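Local coordinates for UPF0749 protein MT1873 (PDB 3GMG) that is of unknown function but belongs to the bacterial DUF881 (UPF0749) family and is probably membrane-associated, this chain being its C-terminal part, at residues A33-M39 / Q139-D145; A66-N72 / P103-I109; V78-T84 / V146-R150. All coordinates share one frame. Residue numbers count along the deposited sequence, not the author numbering.

Interaction 1 of 3, residues A33-M39 / Q139-D145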
ATOM      1  N   ALA A  33      -4.094  18.780   0.313  1.00 14.73           N
ATOM      2  CA  ALA A  33      -3.395  19.085   1.550  1.00 14.30           C
ATOM      3  C   ALA A  33      -2.364  20.164   1.314  1.00 13.61           C
ATOM      4  O   ALA A  33      -1.882  20.354   0.196  1.00 13.93           O
ATOM      5  CB  ALA A  33      -2.719  17.848   2.081  1.00 14.49           C
ATOM      6  N   THR A  34      -2.043  20.865   2.381  1.00 13.32           N
ATOM      7  CA  THR A  34      -1.002  21.866   2.372  1.00 13.64           C
ATOM      8  C   THR A  34      -0.194  21.801   3.668  1.00 13.11           C
ATOM      9  O   THR A  34      -0.697  21.366   4.721  1.00 13.71           O
ATOM     10  CB  THR A  34      -1.618  23.270   2.164  1.00 13.37           C
ATOM     11  OG1 THR A  34      -0.581  24.228   2.015  1.00 14.35           O
ATOM     12  CG2 THR A  34      -2.515  23.669   3.322  1.00 15.17           C
ATOM     13  N   GLY A  35       1.065  22.175   3.603  1.00 12.77           N
ATOM     14  CA  GLY A  35       1.933  22.236   4.751  1.00 12.52           C
ATOM     15  C   GLY A  35       3.369  22.405   4.315  1.00 12.06           C
ATOM     16  O   GLY A  35       3.647  22.512   3.105  1.00 12.14           O
ATOM     17  N   PRO A  36       4.314  22.430   5.248  1.00 12.56           N
ATOM     18  CA  PRO A  36       5.709  22.503   4.856  1.00 12.70           C
ATOM     19  C   PRO A  36       6.115  21.255   4.104  1.00 12.04           C
ATOM     20  O   PRO A  36       5.464  20.225   4.230  1.00 12.10           O
ATOM     21  CB  PRO A  36       6.451  22.585   6.193  1.00 13.55           C
ATOM     22  CG  PRO A  36       5.525  22.016   7.160  1.00 15.11           C
ATOM     23  CD  PRO A  36       4.154  22.299   6.706  1.00 13.64           C
ATOM     24  N   GLY A  37       7.158  21.333   3.308  1.00 11.90           N
ATOM     25  CA  GLY A  37       7.612  20.154   2.639  1.00 12.31           C
ATOM     26  C   GLY A  37       8.785  20.438   1.700  1.00 13.72           C
ATOM     27  O   GLY A  37       9.568  21.372   1.889  1.00 11.33           O
ATOM     28  N   VAL A  38       8.843  19.655   0.631  1.00 10.67           N
ATOM     29  CA  VAL A  38       9.848  19.835  -0.411  1.00 10.82           C
ATOM     30  C   VAL A  38       9.221  19.742  -1.789  1.00 10.28           C
ATOM     31  O   VAL A  38       8.157  19.140  -1.967  1.00 10.02           O
ATOM     32  CB  VAL A  38      10.987  18.818  -0.328  1.00 10.32           C
ATOM     33  CG1 VAL A  38      11.732  18.972   0.990  1.00 12.12           C
ATOM     34  CG2 VAL A  38      10.474  17.359  -0.519  1.00 10.93           C
ATOM     35  N   MET A  39       9.878  20.405  -2.743  1.00 10.36           N
ATOM     36  CA  MET A  39       9.674  20.172  -4.167  1.00 10.48           C
ATOM     37  C   MET A  39      10.964  19.607  -4.721  1.00 10.16           C
ATOM     38  O   MET A  39      12.048  20.182  -4.545  1.00 11.46           O
ATOM     39  CB  MET A  39       9.314  21.463  -4.878  1.00 10.82           C
ATOM     40  CG  MET A  39       9.117  21.326  -6.390  1.00 11.31           C
ATOM     41  SD  MET A  39       8.477  22.817  -7.287  1.00 10.19           S
ATOM     42  CE  MET A  39       9.881  23.838  -7.070  1.00 17.75           C
ATOM     43  N   GLN A 139      14.131  21.467  -3.168  1.00 12.42           N
ATOM     44  CA  GLN A 139      13.774  22.762  -2.598  1.00 12.25           C
ATOM     45  C   GLN A 139      12.926  22.553  -1.335  1.00 12.13           C
ATOM     46  O   GLN A 139      11.798  22.100  -1.405  1.00 13.09           O
ATOM     47  CB  GLN A 139      13.001  23.602  -3.623  1.00 12.98           C
ATOM     48  CG  GLN A 139      12.486  24.936  -3.101  1.00 13.51           C
ATOM     49  CD  GLN A 139      13.614  25.907  -2.855  1.00 16.12           C
ATOM     50  OE1 GLN A 139      14.260  26.364  -3.805  1.00 16.12           O
ATOM     51  NE2 GLN A 139      13.923  26.175  -1.585  1.00 17.48           N
ATOM     52  N   GLN A 140      13.469  22.943  -0.188  1.00 12.12           N
ATOM     53  CA  GLN A 140      12.691  23.000   1.038  1.00 12.90           C
ATOM     54  C   GLN A 140      11.782  24.214   0.994  1.00 13.28           C
ATOM     55  O   GLN A 140      12.176  25.296   0.504  1.00 14.52           O
ATOM     56  CB  GLN A 140      13.595  23.066   2.264  1.00 13.26           C
ATOM     57  CG  GLN A 140      14.456  21.833   2.438  1.00 14.63           C
ATOM     58  CD  GLN A 140      15.339  21.877   3.675  1.00 17.20           C
ATOM     59  OE1 GLN A 140      14.894  22.292   4.739  1.00 19.56           O
ATOM     60  NE2 GLN A 140      16.577  21.440   3.537  1.00 21.03           N
ATOM     61  N   ALA A 141      10.565  24.067   1.504  1.00 12.93           N
ATOM     62  CA  ALA A 141       9.586  25.136   1.431  1.00 13.29           C
ATOM     63  C   ALA A 141       8.702  25.168   2.668  1.00 14.14           C
ATOM     64  O   ALA A 141       8.267  24.140   3.178  1.00 14.03           O
ATOM     65  CB  ALA A 141       8.726  24.991   0.170  1.00 14.31           C
ATOM     66  N   ASP A 142       8.408  26.369   3.135  1.00 14.94           N
ATOM     67  CA  ASP A 142       7.503  26.521   4.262  1.00 15.89           C
ATOM     68  C   ASP A 142       6.063  26.136   3.909  1.00 14.17           C
ATOM     69  O   ASP A 142       5.260  25.830   4.784  1.00 14.34           O
ATOM     70  CB  ASP A 142       7.554  27.954   4.792  1.00 16.95           C
ATOM     71  CG  ASP A 142       8.858  28.272   5.508  1.00 20.04           C
ATOM     72  OD1 ASP A 142       9.630  27.345   5.858  1.00 24.75           O
ATOM     73  OD2 ASP A 142       9.113  29.475   5.738  1.00 27.96           O
ATOM     74  N   ARG A 143       5.722  26.129   2.617  1.00 13.86           N
ATOM     75  CA  ARG A 143       4.407  25.713   2.152  1.00 13.26           C
ATOM     76  C   ARG A 143       4.498  25.043   0.788  1.00 13.24           C
ATOM     77  O   ARG A 143       5.001  25.621  -0.166  1.00 13.90           O
ATOM     78  CB  ARG A 143       3.451  26.897   2.014  1.00 13.83           C
ATOM     79  CG  ARG A 143       2.100  26.531   1.445  1.00 14.10           C
ATOM     80  CD  ARG A 143       1.151  27.720   1.380  1.00 15.84           C
ATOM     81  NE  ARG A 143       0.013  27.404   0.547  1.00 17.06           N
ATOM     82  CZ  ARG A 143      -0.872  28.298   0.120  1.00 23.03           C
ATOM     83  NH1 ARG A 143      -0.736  29.585   0.456  1.00 24.28           N
ATOM     84  NH2 ARG A 143      -1.877  27.908  -0.655  1.00 25.15           N
ATOM     85  N   VAL A 144       3.934  23.849   0.725  1.00 12.93           N
ATOM     86  CA  VAL A 144       3.778  23.067  -0.491  1.00 12.92           C
ATOM     87  C   VAL A 144       2.313  22.672  -0.574  1.00 12.59           C
ATOM     88  O   VAL A 144       1.719  22.307   0.452  1.00 12.33           O
ATOM     89  CB  VAL A 144       4.658  21.806  -0.382  1.00 13.65           C
ATOM     90  CG1 VAL A 144       4.344  20.808  -1.509  1.00 15.67           C
ATOM     91  CG2 VAL A 144       6.138  22.178  -0.363  1.00 15.17           C
ATOM     92  N   ASP A 145       1.706  22.752  -1.753  1.00 11.95           N
ATOM     93  CA  ASP A 145       0.311  22.358  -1.945  1.00 12.71           C
ATOM     94  C   ASP A 145       0.197  21.091  -2.780  1.00 12.54           C
ATOM     95  O   ASP A 145       0.752  21.017  -3.869  1.00 13.50           O
ATOM     96  CB  ASP A 145      -0.500  23.459  -2.639  1.00 13.19           C
ATOM     97  CG  ASP A 145      -0.688  24.721  -1.780  1.00 16.39           C
ATOM     98  OD1 ASP A 145      -0.250  24.784  -0.618  1.00 15.46           O
ATOM     99  OD2 ASP A 145      -1.287  25.675  -2.322  1.00 20.81           O
TER
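Thr34 OG1 donates a 2.7 Å hydrogen bond to Asp145 OD1, and Arg143 holds the same carboxylate through NE to OD1 (2.9 Å) and a salt bridge from NH2 to Asp145 OD2 (2.8 Å). Thr34 and Asp145 form a non-hydrogen-bonded pair at one end of an antiparallel strand pairing interrupted by a beta bulge. Gly35 pairs with Val144 (Gly35 N to Val144 O 3.2 Å, Val144 N to Gly35 O 2.7 Å), after which the register slips by one residue. Beyond the slip Gly37 pairs with Ala141 (Gly37 N to Ala141 O 3.0 Å, Ala141 N to Gly37 O 2.9 Å) and Met39 with Gln139 (Met39 N to Gln139 O 2.9 Å, Gln139 N to Met39 O 2.8 Å). Both chains turn a corner at the slip, at Pro36 and Asp142, so the pairing passes from a two-stranded sheet to the edge of the five-stranded one. Thr34 extends the pairing to a strand of the second subunit. In the packing, Val144 rests on Leu107 of strand 104-109, while Val38 and Gln140 touch helix 112-119. Gly37 has no side chain, and Val144 CG2 packs against its backbone, 3.8 Å from Gly37 C.

Interaction 2 of 3, residues A66-N72 / P103-I109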
ATOM      1  N   ALA A  66       6.785  11.711   4.948  1.00 13.78           N
ATOM      2  CA  ALA A  66       5.869  12.404   4.073  1.00 13.11           C
ATOM      3  C   ALA A  66       4.429  12.027   4.304  1.00 13.40           C
ATOM      4  O   ALA A  66       4.093  10.834   4.367  1.00 14.40           O
ATOM      5  CB  ALA A  66       6.232  12.176   2.591  1.00 13.23           C
ATOM      6  N   GLU A  67       3.569  13.025   4.416  1.00 13.11           N
ATOM      7  CA  GLU A  67       2.139  12.834   4.684  1.00 12.76           C
ATOM      8  C   GLU A  67       1.239  13.001   3.461  1.00 13.11           C
ATOM      9  O   GLU A  67       0.046  12.669   3.495  1.00 14.61           O
ATOM     10  CB  GLU A  67       1.704  13.775   5.821  1.00 13.49           C
ATOM     11  CG  GLU A  67       2.477  13.460   7.099  1.00 14.33           C
ATOM     12  CD  GLU A  67       2.156  14.368   8.269  1.00 15.72           C
ATOM     13  OE1 GLU A  67       1.487  15.395   8.057  1.00 15.99           O
ATOM     14  OE2 GLU A  67       2.556  14.023   9.417  1.00 17.24           O
ATOM     15  N   ALA A  68       1.797  13.554   2.374  1.00 12.20           N
ATOM     16  CA  ALA A  68       1.115  13.659   1.112  1.00 12.06           C
ATOM     17  C   ALA A  68       2.203  13.781   0.071  1.00 11.49           C
ATOM     18  O   ALA A  68       3.221  14.425   0.310  1.00 11.71           O
ATOM     19  CB  ALA A  68       0.176  14.885   1.078  1.00 12.87           C
ATOM     20  N   ILE A  69       2.004  13.129  -1.078  1.00 10.99           N
ATOM     21  CA  ILE A  69       2.964  13.150  -2.182  1.00 10.86           C
ATOM     22  C   ILE A  69       2.204  13.276  -3.489  1.00 11.06           C
ATOM     23  O   ILE A  69       1.186  12.605  -3.696  1.00 11.07           O
ATOM     24  CB  ILE A  69       3.855  11.875  -2.218  1.00 11.18           C
ATOM     25  CG1 ILE A  69       4.612  11.708  -0.898  1.00 11.74           C
ATOM     26  CG2 ILE A  69       4.876  11.923  -3.377  1.00 12.64           C
ATOM     27  CD1 ILE A  69       5.365  10.367  -0.803  1.00 14.05           C
ATOM     28  N   GLN A  70       2.702  14.144  -4.369  1.00 11.08           N
ATOM     29  CA  GLN A  70       2.156  14.304  -5.710  1.00 11.40           C
ATOM     30  C   GLN A  70       3.292  14.259  -6.710  1.00 11.59           C
ATOM     31  O   GLN A  70       4.332  14.857  -6.501  1.00 10.99           O
ATOM     32  CB  GLN A  70       1.450  15.652  -5.794  1.00 11.98           C
ATOM     33  CG  GLN A  70       0.798  15.971  -7.114  1.00 13.33           C
ATOM     34  CD  GLN A  70      -0.061  17.204  -7.031  1.00 13.76           C
ATOM     35  OE1 GLN A  70      -0.863  17.380  -6.102  1.00 13.49           O
ATOM     36  NE2 GLN A  70       0.060  18.055  -8.036  1.00 17.40           N
ATOM     37  N   ILE A  71       3.097  13.538  -7.814  1.00 11.40           N
ATOM     38  CA  ILE A  71       4.092  13.488  -8.894  1.00 11.91           C
ATOM     39  C   ILE A  71       3.525  14.218 -10.104  1.00 12.67           C
ATOM     40  O   ILE A  71       2.441  13.881 -10.552  1.00 12.16           O
ATOM     41  CB  ILE A  71       4.438  12.044  -9.260  1.00 12.55           C
ATOM     42  CG1 ILE A  71       5.005  11.325  -8.032  1.00 15.19           C
ATOM     43  CG2 ILE A  71       5.448  12.003 -10.415  1.00 13.02           C
ATOM     44  CD1 ILE A  71       5.184   9.837  -8.207  1.00 17.58           C
ATOM     45  N   ASN A  72       4.250  15.219 -10.595  1.00 12.98           N
ATOM     46  CA  ASN A  72       3.845  16.028 -11.752  1.00 14.06           C
ATOM     47  C   ASN A  72       4.816  15.833 -12.904  1.00 14.11           C
ATOM     48  O   ASN A  72       6.011  15.591 -12.705  1.00 13.51           O
ATOM     49  CB  ASN A  72       3.886  17.515 -11.417  1.00 14.97           C
ATOM     50  CG  ASN A  72       2.826  17.963 -10.401  1.00 16.64           C
ATOM     51  OD1 ASN A  72       1.819  17.321 -10.226  1.00 17.65           O
ATOM     52  ND2 ASN A  72       3.041  19.131  -9.790  1.00 20.44           N
ATOM     53  N   PRO A 103      10.903  16.659 -17.757  1.00 15.84           N
ATOM     54  CA  PRO A 103      11.282  16.599 -16.335  1.00 14.85           C
ATOM     55  C   PRO A 103      10.098  16.342 -15.414  1.00 14.33           C
ATOM     56  O   PRO A 103       8.958  16.619 -15.771  1.00 13.90           O
ATOM     57  CB  PRO A 103      11.901  17.975 -16.072  1.00 15.35           C
ATOM     58  CG  PRO A 103      11.268  18.876 -17.078  1.00 16.08           C
ATOM     59  CD  PRO A 103      11.018  18.026 -18.295  1.00 16.37           C
ATOM     60  N   TYR A 104      10.396  15.777 -14.247  1.00 12.64           N
ATOM     61  CA  TYR A 104       9.380  15.473 -13.248  1.00 12.06           C
ATOM     62  C   TYR A 104       9.502  16.424 -12.061  1.00 12.13           C
ATOM     63  O   TYR A 104      10.594  16.893 -11.747  1.00 12.62           O
ATOM     64  CB  TYR A 104       9.540  14.033 -12.731  1.00 12.37           C
ATOM     65  CG  TYR A 104       9.675  12.959 -13.810  1.00 12.24           C
ATOM     66  CD1 TYR A 104      10.869  12.277 -13.999  1.00 14.12           C
ATOM     67  CD2 TYR A 104       8.597  12.612 -14.600  1.00 14.60           C
ATOM     68  CE1 TYR A 104      10.989  11.296 -14.979  1.00 14.82           C
ATOM     69  CE2 TYR A 104       8.702  11.642 -15.572  1.00 15.63           C
ATOM     70  CZ  TYR A 104       9.886  11.000 -15.767  1.00 15.59           C
ATOM     71  OH  TYR A 104       9.961  10.012 -16.738  1.00 16.92           O
ATOM     72  N   SER A 105       8.380  16.654 -11.392  1.00 12.49           N
ATOM     73  CA  SER A 105       8.351  17.438 -10.142  1.00 13.88           C
ATOM     74  C   SER A 105       7.613  16.608  -9.117  1.00 13.77           C
ATOM     75  O   SER A 105       6.511  16.135  -9.381  1.00 16.14           O
ATOM     76  CB  SER A 105       7.621  18.773 -10.371  1.00 14.78           C
ATOM     77  OG  SER A 105       7.842  19.692  -9.303  1.00 20.06           O
ATOM     78  N   ILE A 106       8.224  16.401  -7.957  1.00 11.81           N
ATOM     79  CA  ILE A 106       7.576  15.651  -6.887  1.00 11.25           C
ATOM     80  C   ILE A 106       7.386  16.587  -5.715  1.00 10.46           C
ATOM     81  O   ILE A 106       8.344  17.199  -5.262  1.00 11.99           O
ATOM     82  CB  ILE A 106       8.372  14.404  -6.459  1.00 11.29           C
ATOM     83  CG1 ILE A 106       8.622  13.485  -7.672  1.00 12.46           C
ATOM     84  CG2 ILE A 106       7.636  13.660  -5.347  1.00 13.08           C
ATOM     85  CD1 ILE A 106       9.967  13.706  -8.351  1.00 16.26           C
ATOM     86  N   LEU A 107       6.152  16.697  -5.249  1.00 10.17           N
ATOM     87  CA  LEU A 107       5.796  17.542  -4.100  1.00 10.22           C
ATOM     88  C   LEU A 107       5.525  16.631  -2.928  1.00 10.54           C
ATOM     89  O   LEU A 107       4.835  15.634  -3.064  1.00 11.01           O
ATOM     90  CB  LEU A 107       4.547  18.356  -4.395  1.00 10.92           C
ATOM     91  CG  LEU A 107       4.567  19.207  -5.662  1.00 13.14           C
ATOM     92  CD1 LEU A 107       3.191  19.764  -5.946  1.00 15.33           C
ATOM     93  CD2 LEU A 107       5.534  20.368  -5.473  1.00 15.92           C
ATOM     94  N   ALA A 108       6.088  16.945  -1.778  1.00  9.88           N
ATOM     95  CA  ALA A 108       5.866  16.141  -0.568  1.00  9.85           C
ATOM     96  C   ALA A 108       5.723  17.056   0.636  1.00 10.30           C
ATOM     97  O   ALA A 108       6.498  17.993   0.803  1.00 11.27           O
ATOM     98  CB  ALA A 108       6.980  15.193  -0.340  1.00 11.03           C
ATOM     99  N   ILE A 109       4.729  16.766   1.457  1.00  9.86           N
ATOM    100  CA  ILE A 109       4.459  17.509   2.686  1.00 10.72           C
ATOM    101  C   ILE A 109       5.012  16.729   3.858  1.00 10.84           C
ATOM    102  O   ILE A 109       4.721  15.539   4.008  1.00 11.65           O
ATOM    103  CB  ILE A 109       2.968  17.783   2.857  1.00 10.53           C
ATOM    104  CG1 ILE A 109       2.471  18.793   1.804  1.00 11.82           C
ATOM    105  CG2 ILE A 109       2.663  18.336   4.269  1.00 12.12           C
ATOM    106  CD1 ILE A 109       0.967  18.888   1.668  1.00 13.48           C
TER
HETATM  107  O   HOH W   1       5.351  21.074  -9.523  1.00 25.89           O
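Pro103, preceded by a cis peptide bond, leads into strand 104-109, which runs antiparallel to strand 68-72 at an axis distance of 4.7 Å in a central pairing of the five-stranded sheet. At Tyr104 the ring edge faces Asn72 O. Ser105 makes a hydrogen-bonded pair with Asn72 (Ser105 N to Asn72 O 2.9 Å, Asn72 N to Ser105 O 2.7 Å), and water 1 joins Ser105 OG (2.9 Å) to Asn72 ND2 (3.0 Å); Asn72 OD1 is held by Gln70 and Ser77. Ile106 turns to the other face, where its CG2 meets Ile69 CG2 at 3.8 Å and its CG1 meets Ile71 CG1 at 4.2 Å. Leu107 pairs with Gln70 by two 2.9 Å bonds, Leu107 N to Gln70 O and Gln70 N to Leu107 O. Ala108 adds its CB to the isoleucine face, 4.3 Å from Ile69 CG1. At Ile109 the N bonds to Ala68 O (3.0 Å), but Ile109 O takes Glu67 N (2.8 Å), leaving Ala68 N without a partner. The Glu67 carboxylate reaches backbone amides of the second subunit, including that of Ala158. Helix 51-63 packs on the face of Ile69, Ile71 and Ile106, strand 143-146 touches Ala68, Gln70, Leu107 and Ile109 on the opposite one, and strands 37-43 and 77-79 flank the pair.

Interaction 3 of 3, residues V78-T84 / V146-R150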
ATOM      1  N   VAL A  78      -0.347  13.252 -10.437  1.00 14.86           N
ATOM      2  CA  VAL A  78      -0.830  12.039  -9.792  1.00 14.84           C
ATOM      3  C   VAL A  78      -0.662  12.186  -8.284  1.00 12.82           C
ATOM      4  O   VAL A  78       0.416  12.491  -7.806  1.00 13.04           O
ATOM      5  CB  VAL A  78      -0.069  10.801 -10.262  1.00 14.99           C
ATOM      6  CG1 VAL A  78      -0.648   9.539  -9.604  1.00 17.26           C
ATOM      7  CG2 VAL A  78      -0.136  10.674 -11.791  1.00 18.62           C
ATOM      8  N   ARG A  79      -1.747  11.985  -7.550  1.00 12.78           N
ATOM      9  CA  ARG A  79      -1.717  11.917  -6.098  1.00 12.43           C
ATOM     10  C   ARG A  79      -1.287  10.525  -5.703  1.00 13.24           C
ATOM     11  O   ARG A  79      -1.938   9.545  -6.054  1.00 14.27           O
ATOM     12  CB  ARG A  79      -3.114  12.197  -5.536  1.00 12.55           C
ATOM     13  CG  ARG A  79      -3.190  12.134  -4.006  1.00 13.09           C
ATOM     14  CD  ARG A  79      -2.323  13.209  -3.344  1.00 12.91           C
ATOM     15  NE  ARG A  79      -2.593  13.317  -1.909  1.00 12.26           N
ATOM     16  CZ  ARG A  79      -3.609  13.969  -1.364  1.00 14.24           C
ATOM     17  NH1 ARG A  79      -3.761  13.944  -0.031  1.00 15.66           N
ATOM     18  NH2 ARG A  79      -4.495  14.608  -2.122  1.00 15.65           N
ATOM     19  N   VAL A  80      -0.186  10.428  -4.986  1.00 12.52           N
ATOM     20  CA  VAL A  80       0.329   9.131  -4.569  1.00 13.52           C
ATOM     21  C   VAL A  80      -0.500   8.574  -3.432  1.00 14.13           C
ATOM     22  O   VAL A  80      -0.935   9.299  -2.541  1.00 14.91           O
ATOM     23  CB  VAL A  80       1.811   9.224  -4.138  1.00 13.29           C
ATOM     24  CG1 VAL A  80       2.324   7.896  -3.591  1.00 13.75           C
ATOM     25  CG2 VAL A  80       2.667   9.646  -5.315  1.00 14.74           C
ATOM     26  N   GLY A  81      -0.740   7.264  -3.495  1.00 15.16           N
ATOM     27  CA  GLY A  81      -1.351   6.538  -2.390  1.00 15.92           C
ATOM     28  C   GLY A  81      -0.642   5.228  -2.142  1.00 16.69           C
ATOM     29  O   GLY A  81       0.331   4.883  -2.814  1.00 16.87           O
ATOM     30  N   VAL A  82      -1.170   4.478  -1.178  1.00 18.34           N
ATOM     31  CA  VAL A  82      -0.492   3.284  -0.680  1.00 19.17           C
ATOM     32  C   VAL A  82      -0.302   2.222  -1.767  1.00 19.46           C
ATOM     33  O   VAL A  82       0.714   1.537  -1.790  1.00 19.34           O
ATOM     34  CB  VAL A  82      -1.230   2.706   0.556  1.00 19.68           C
ATOM     35  CG1 VAL A  82      -2.652   2.279   0.188  1.00 20.38           C
ATOM     36  CG2 VAL A  82      -0.431   1.550   1.153  1.00 20.77           C
ATOM     37  N   ASP A  83      -1.245   2.148  -2.706  1.00 19.39           N
ATOM     38  CA  ASP A  83      -1.182   1.184  -3.801  1.00 20.34           C
ATOM     39  C   ASP A  83      -0.688   1.768  -5.114  1.00 20.24           C
ATOM     40  O   ASP A  83      -0.809   1.132  -6.158  1.00 21.27           O
ATOM     41  CB  ASP A  83      -2.552   0.492  -4.007  1.00 20.31           C
ATOM     42  CG  ASP A  83      -3.678   1.453  -4.411  1.00 23.78           C
ATOM     43  OD1 ASP A  83      -3.591   2.675  -4.182  1.00 23.61           O
ATOM     44  OD2 ASP A  83      -4.703   0.970  -4.956  1.00 27.28           O
ATOM     45  N   THR A  84      -0.106   2.969  -5.071  1.00 19.97           N
ATOM     46  CA  THR A  84       0.447   3.565  -6.274  1.00 20.30           C
ATOM     47  C   THR A  84       1.518   2.668  -6.869  1.00 21.13           C
ATOM     48  O   THR A  84       2.350   2.131  -6.149  1.00 22.12           O
ATOM     49  CB  THR A  84       1.028   4.961  -5.987  1.00 19.51           C
ATOM     50  OG1 THR A  84      -0.054   5.885  -5.839  1.00 18.29           O
ATOM     51  CG2 THR A  84       1.939   5.420  -7.128  1.00 19.29           C
ATOM     52  N   VAL A 146      -0.502  20.095  -2.243  1.00 12.28           N
ATOM     53  CA  VAL A 146      -0.775  18.842  -2.924  1.00 13.13           C
ATOM     54  C   VAL A 146      -2.256  18.841  -3.233  1.00 13.97           C
ATOM     55  O   VAL A 146      -3.080  18.621  -2.342  1.00 14.79           O
ATOM     56  CB  VAL A 146      -0.372  17.623  -2.055  1.00 12.13           C
ATOM     57  CG1 VAL A 146      -0.931  16.322  -2.654  1.00 12.99           C
ATOM     58  CG2 VAL A 146       1.151  17.568  -1.928  1.00 13.12           C
ATOM     59  N   THR A 147      -2.609  19.109  -4.478  1.00 14.76           N
ATOM     60  CA  THR A 147      -4.008  19.317  -4.829  1.00 16.18           C
ATOM     61  C   THR A 147      -4.601  18.198  -5.677  1.00 15.85           C
ATOM     62  O   THR A 147      -5.828  18.128  -5.825  1.00 17.69           O
ATOM     63  CB  THR A 147      -4.199  20.673  -5.574  1.00 16.96           C
ATOM     64  OG1 THR A 147      -3.445  20.656  -6.785  1.00 19.47           O
ATOM     65  CG2 THR A 147      -3.750  21.833  -4.712  1.00 17.55           C
ATOM     66  N   ALA A 148      -3.756  17.336  -6.250  1.00 15.09           N
ATOM     67  CA  ALA A 148      -4.246  16.198  -7.003  1.00 15.22           C
ATOM     68  C   ALA A 148      -4.985  15.255  -6.066  1.00 15.90           C
ATOM     69  O   ALA A 148      -4.596  15.107  -4.925  1.00 14.46           O
ATOM     70  CB  ALA A 148      -3.072  15.466  -7.690  1.00 15.30           C
ATOM     71  N   LEU A 149      -6.022  14.593  -6.581  1.00 17.31           N
ATOM     72  CA  LEU A 149      -6.835  13.669  -5.812  1.00 18.24           C
ATOM     73  C   LEU A 149      -6.738  12.259  -6.371  1.00 19.30           C
ATOM     74  O   LEU A 149      -6.528  12.060  -7.568  1.00 19.51           O
ATOM     75  CB  LEU A 149      -8.304  14.115  -5.824  1.00 18.96           C
ATOM     76  CG  LEU A 149      -8.575  15.563  -5.421  1.00 19.31           C
ATOM     77  CD1 LEU A 149     -10.082  15.837  -5.499  1.00 21.52           C
ATOM     78  CD2 LEU A 149      -8.025  15.899  -4.033  1.00 19.60           C
ATOM     79  N   ARG A 150      -6.894  11.270  -5.495  1.00 20.90           N
ATOM     80  CA  ARG A 150      -6.932   9.883  -5.944  1.00 23.18           C
ATOM     81  C   ARG A 150      -8.301   9.526  -6.489  1.00 25.35           C
ATOM     82  O   ARG A 150      -9.312  10.060  -6.034  1.00 25.69           O
ATOM     83  CB  ARG A 150      -6.571   8.946  -4.806  1.00 23.61           C
ATOM     84  CG  ARG A 150      -5.150   9.123  -4.351  1.00 24.45           C
ATOM     85  CD  ARG A 150      -4.620   7.843  -3.788  1.00 26.39           C
ATOM     86  NE  ARG A 150      -4.137   6.956  -4.844  1.00 26.70           N
ATOM     87  CZ  ARG A 150      -4.071   5.634  -4.752  1.00 27.89           C
ATOM     88  NH1 ARG A 150      -4.501   5.005  -3.653  1.00 28.48           N
ATOM     89  NH2 ARG A 150      -3.598   4.935  -5.780  1.00 26.47           N
TER
HETATM   90  O   HOH W   2      -4.279  11.645  -9.013  1.00 22.72           O
HETATM   91  O   HOH W   3      -3.304   7.727  -7.526  1.00 24.14           O
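Two arginines, one from each segment, tie the end of strand 77-79 and the turn after it to the loop that follows strand 143-146. The charged interaction belongs to Arg150: its NH1 and NH2 lie 2.6 and 2.8 Å from Asp83 OD1, a salt bridge in which one oxygen receives both nitrogens. Asp83 is positioned by a type I beta turn from Gly81 to Thr84, closed by Thr84 N to Gly81 O (3.0 Å) and braced by Gly81 N to Thr84 OG1 (2.8 Å); Thr84 OG1 is also bonded to Asp96. The guanidinium of Arg150 lies with one face over Gly81 N, and a CB on Gly81 would clash with Arg150 NH1.

A direct hydrogen bond comes from the other arginine, Arg79 NH2 to Ala148 O at 2.8 Å, and Arg79 NH2 also bonds to Val31 O. Two waters add bridges: water 2 links Arg79 N (2.9 Å) to Leu149 O (2.7 Å), and water 3 links Arg79 O (2.7 Å) to Arg150 NE (2.9 Å).

Apolar contact comes largely from the carbon chain of Arg79. Its CD lies 3.5 Å from Val146 CG1, its CB 3.9 Å from Ala148 CB, and its CG 3.6 Å from Arg150 CG.

Around the contact, strand 68-72 pairs with strand 77-79 and offers Gln70 OE1 to Ala148 N, helix 51-63 packs on Val80, strand 92-95 touches Val78 and Thr84, and Leu27 of the second subunit packs on Asp83 and Arg150.

Overall arrangement
The three contacts share the five-stranded antiparallel sheet, ordered 77-79, 68-72, 104-109, 37-43, 135-141. Interaction 1 lies at the 135-141 edge and interaction 3 at the 77-79 edge, their centres about 16 Å apart; interaction 2, in the middle, has its centre about 9 Å from each. Along the chain interaction 2 falls between the two segments of interaction 1, whereas interaction 3 alternates with both. Strand 143-146 runs on from interaction 1 into the loop of interaction 3 and crosses one face of the sheet, so the C-terminal part of the chain forms one edge of the sheet and reaches the other. All three contacts also reach the second subunit, and at Thr34 of interaction 1 the beta pairing continues into it.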